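Local coordinates for glideosome-associated protein 50 (Plasmodium falciparum 3D7, PDB 3TGH), which serves as a component of the glideosome, the complex for parasite gliding and host-cell invasion, and may anchor it to the inner membrane complex, at residues 122-127 and 325-330. Numbering follows the deposited sequence. Where two conformers were deposited one is given.
Sequences IMPNYW and PNVELT
Asn125 and Thr330 form the tight, polar centre where two irregular segments meet. CG of the buried Asn125, anti to the backbone N (chi1 -173°), is carried toward 325-330, and OD1 accepts twice: from Thr330 N at 3.0 Å and from Thr330 OG1 at 2.9 Å. Both donors approach from the same face of the amide plane. Threonine suits this place because the hydroxyl, held beside its own N, reaches the oxygen that N also reaches, so one residue supplies both donors. Asparagine adds a donor: ND2 bonds to Trp127 O at 3.1 Å, which together with the bonds to OD1 fixes the amide's rotation, and lies over the centre of the indole ring, 3.3 Å above its plane. Trp127 CH2 also packs on Thr330 OG1 (3.6 Å). Tyr126 brings its ring edge to Thr330 O, and a water joins its OH to that carbonyl. Pro124 CB meets Val327 CG1 at 3.7 Å, a close apolar patch on a partly exposed flank. The surface side is looser: Glu328 turns away and the Leu329 side chain leads outward. The linker between strands 120-122 and 128-136, passing from one sheet to the other, receives the segment following helix 317-321; Tyr126 packs against helix 89-97, and Trp127 NE1 bonds to Asp178 of helix 169-189.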
loop_
_atom_site.group_PDB
_atom_site.type_symbol
_atom_site.label_atom_id
_atom_site.label_comp_id
_atom_site.label_asym_id
_atom_site.label_seq_id
_atom_site.Cartn_x
_atom_site.Cartn_y
_atom_site.Cartn_z
ATOM N N ILE A 122 8.288 -8.060 -2.889
ATOM C CA ILE A 122 8.695 -7.088 -3.895
ATOM C C ILE A 122 8.851 -5.717 -3.244
ATOM O O ILE A 122 7.899 -5.169 -2.683
ATOM C CB ILE A 122 7.688 -7.008 -5.049
ATOM C CG1 ILE A 122 7.574 -8.371 -5.739
ATOM C CG2 ILE A 122 8.102 -5.931 -6.060
ATOM C CD1 ILE A 122 6.651 -8.377 -6.925
ATOM N N MET A 123 10.071 -5.190 -3.293
ATOM C CA MET A 123 10.340 -3.818 -2.848
ATOM C C MET A 123 11.668 -3.389 -3.495
ATOM O O MET A 123 12.724 -3.456 -2.862
ATOM C CB MET A 123 10.398 -3.718 -1.318
ATOM C CG MET A 123 10.314 -2.278 -0.858
ATOM S SD MET A 123 10.330 -2.069 0.936
ATOM C CE MET A 123 12.091 -2.268 1.238
ATOM N N PRO A 124 11.620 -2.981 -4.774
ATOM C CA PRO A 124 12.854 -2.694 -5.535
ATOM C C PRO A 124 13.595 -1.431 -5.066
ATOM O O PRO A 124 14.795 -1.276 -5.330
ATOM C CB PRO A 124 12.355 -2.546 -6.973
ATOM C CG PRO A 124 10.932 -2.163 -6.845
ATOM C CD PRO A 124 10.413 -2.808 -5.597
ATOM N N ASN A 125 12.868 -0.558 -4.368
ATOM C CA ASN A 125 13.410 0.637 -3.742
ATOM C C ASN A 125 12.407 1.050 -2.664
ATOM O O ASN A 125 11.298 0.500 -2.605
ATOM C CB ASN A 125 13.607 1.756 -4.768
ATOM C CG ASN A 125 14.333 2.971 -4.187
ATOM O OD1 ASN A 125 15.266 2.830 -3.401
ATOM N ND2 ASN A 125 13.885 4.166 -4.560
ATOM N N TYR A 126 12.796 1.998 -1.816
ATOM C CA TYR A 126 11.922 2.478 -0.743
ATOM C C TYR A 126 10.663 3.156 -1.302
ATOM O O TYR A 126 9.628 3.169 -0.638
ATOM C CB TYR A 126 12.698 3.410 0.189
ATOM C CG TYR A 126 13.895 2.732 0.826
ATOM C CD1 TYR A 126 13.720 1.717 1.765
ATOM C CD2 TYR A 126 15.196 3.052 0.440
ATOM C CE1 TYR A 126 14.806 1.060 2.329
ATOM C CE2 TYR A 126 16.298 2.394 1.006
ATOM C CZ TYR A 126 16.090 1.404 1.953
ATOM O OH TYR A 126 17.153 0.740 2.526
ATOM N N TRP A 127 10.769 3.702 -2.516
ATOM C CA TRP A 127 9.641 4.213 -3.275
ATOM C C TRP A 127 9.766 3.704 -4.713
ATOM O O TRP A 127 10.880 3.562 -5.237
ATOM C CB TRP A 127 9.577 5.748 -3.247
ATOM C CG TRP A 127 10.742 6.429 -3.907
ATOM C CD1 TRP A 127 10.803 6.908 -5.176
ATOM C CD2 TRP A 127 12.013 6.690 -3.312
ATOM N NE1 TRP A 127 12.046 7.460 -5.413
ATOM C CE2 TRP A 127 12.806 7.331 -4.279
ATOM C CE3 TRP A 127 12.559 6.447 -2.041
ATOM C CZ2 TRP A 127 14.123 7.723 -4.028
ATOM C CZ3 TRP A 127 13.864 6.832 -1.790
ATOM C CH2 TRP A 127 14.633 7.467 -2.777
ATOM N N PRO A 325 10.524 7.893 -13.644
ATOM C CA PRO A 325 11.861 7.818 -13.076
ATOM C C PRO A 325 12.354 6.379 -13.025
ATOM O O PRO A 325 11.546 5.456 -12.873
ATOM C CB PRO A 325 11.671 8.372 -11.662
ATOM C CG PRO A 325 10.259 8.098 -11.342
ATOM C CD PRO A 325 9.508 8.223 -12.629
ATOM N N ASN A 326 13.663 6.194 -13.165
ATOM C CA ASN A 326 14.258 4.863 -13.064
ATOM C C ASN A 326 14.045 4.315 -11.658
ATOM O O ASN A 326 14.123 5.060 -10.677
ATOM C CB ASN A 326 15.753 4.899 -13.399
ATOM C CG ASN A 326 16.014 5.219 -14.857
ATOM O OD1 ASN A 326 15.091 5.537 -15.604
ATOM N ND2 ASN A 326 17.273 5.133 -15.270
ATOM N N VAL A 327 13.746 3.025 -11.559
ATOM C CA VAL A 327 13.596 2.392 -10.256
ATOM C C VAL A 327 14.939 1.782 -9.892
ATOM O O VAL A 327 15.307 0.715 -10.391
ATOM C CB VAL A 327 12.473 1.332 -10.245
ATOM C CG1 VAL A 327 12.469 0.562 -8.919
ATOM C CG2 VAL A 327 11.128 2.011 -10.463
ATOM N N GLU A 328 15.693 2.498 -9.065
ATOM C CA GLU A 328 17.002 2.030 -8.623
ATOM C C GLU A 328 16.986 1.897 -7.110
ATOM O O GLU A 328 16.457 2.769 -6.425
ATOM C CB GLU A 328 18.100 3.017 -9.033
ATOM C CG GLU A 328 18.219 3.274 -10.542
ATOM C CD GLU A 328 18.894 2.139 -11.309
ATOM O OE1 GLU A 328 19.348 1.159 -10.680
ATOM O OE2 GLU A 328 18.979 2.236 -12.550
ATOM N N LEU A 329 17.573 0.817 -6.594
ATOM C CA LEU A 329 17.732 0.664 -5.150
ATOM C C LEU A 329 18.631 1.788 -4.642
ATOM O O LEU A 329 19.681 2.067 -5.216
ATOM C CB LEU A 329 18.301 -0.711 -4.774
ATOM C CG LEU A 329 19.800 -0.979 -4.973
ATOM C CD1 LEU A 329 20.618 -0.486 -3.779
ATOM C CD2 LEU A 329 20.065 -2.458 -5.202
ATOM N N THR A 330 18.199 2.442 -3.576
ATOM C CA THR A 330 18.961 3.537 -2.988
ATOM C C THR A 330 19.781 3.033 -1.821
ATOM O O THR A 330 19.242 2.394 -0.927
ATOM C CB THR A 330 18.015 4.618 -2.450
ATOM O OG1 THR A 330 17.118 5.020 -3.489
ATOM C CG2 THR A 330 18.811 5.823 -1.952
HETATM O O HOH W 1 19.677 1.209 1.623
#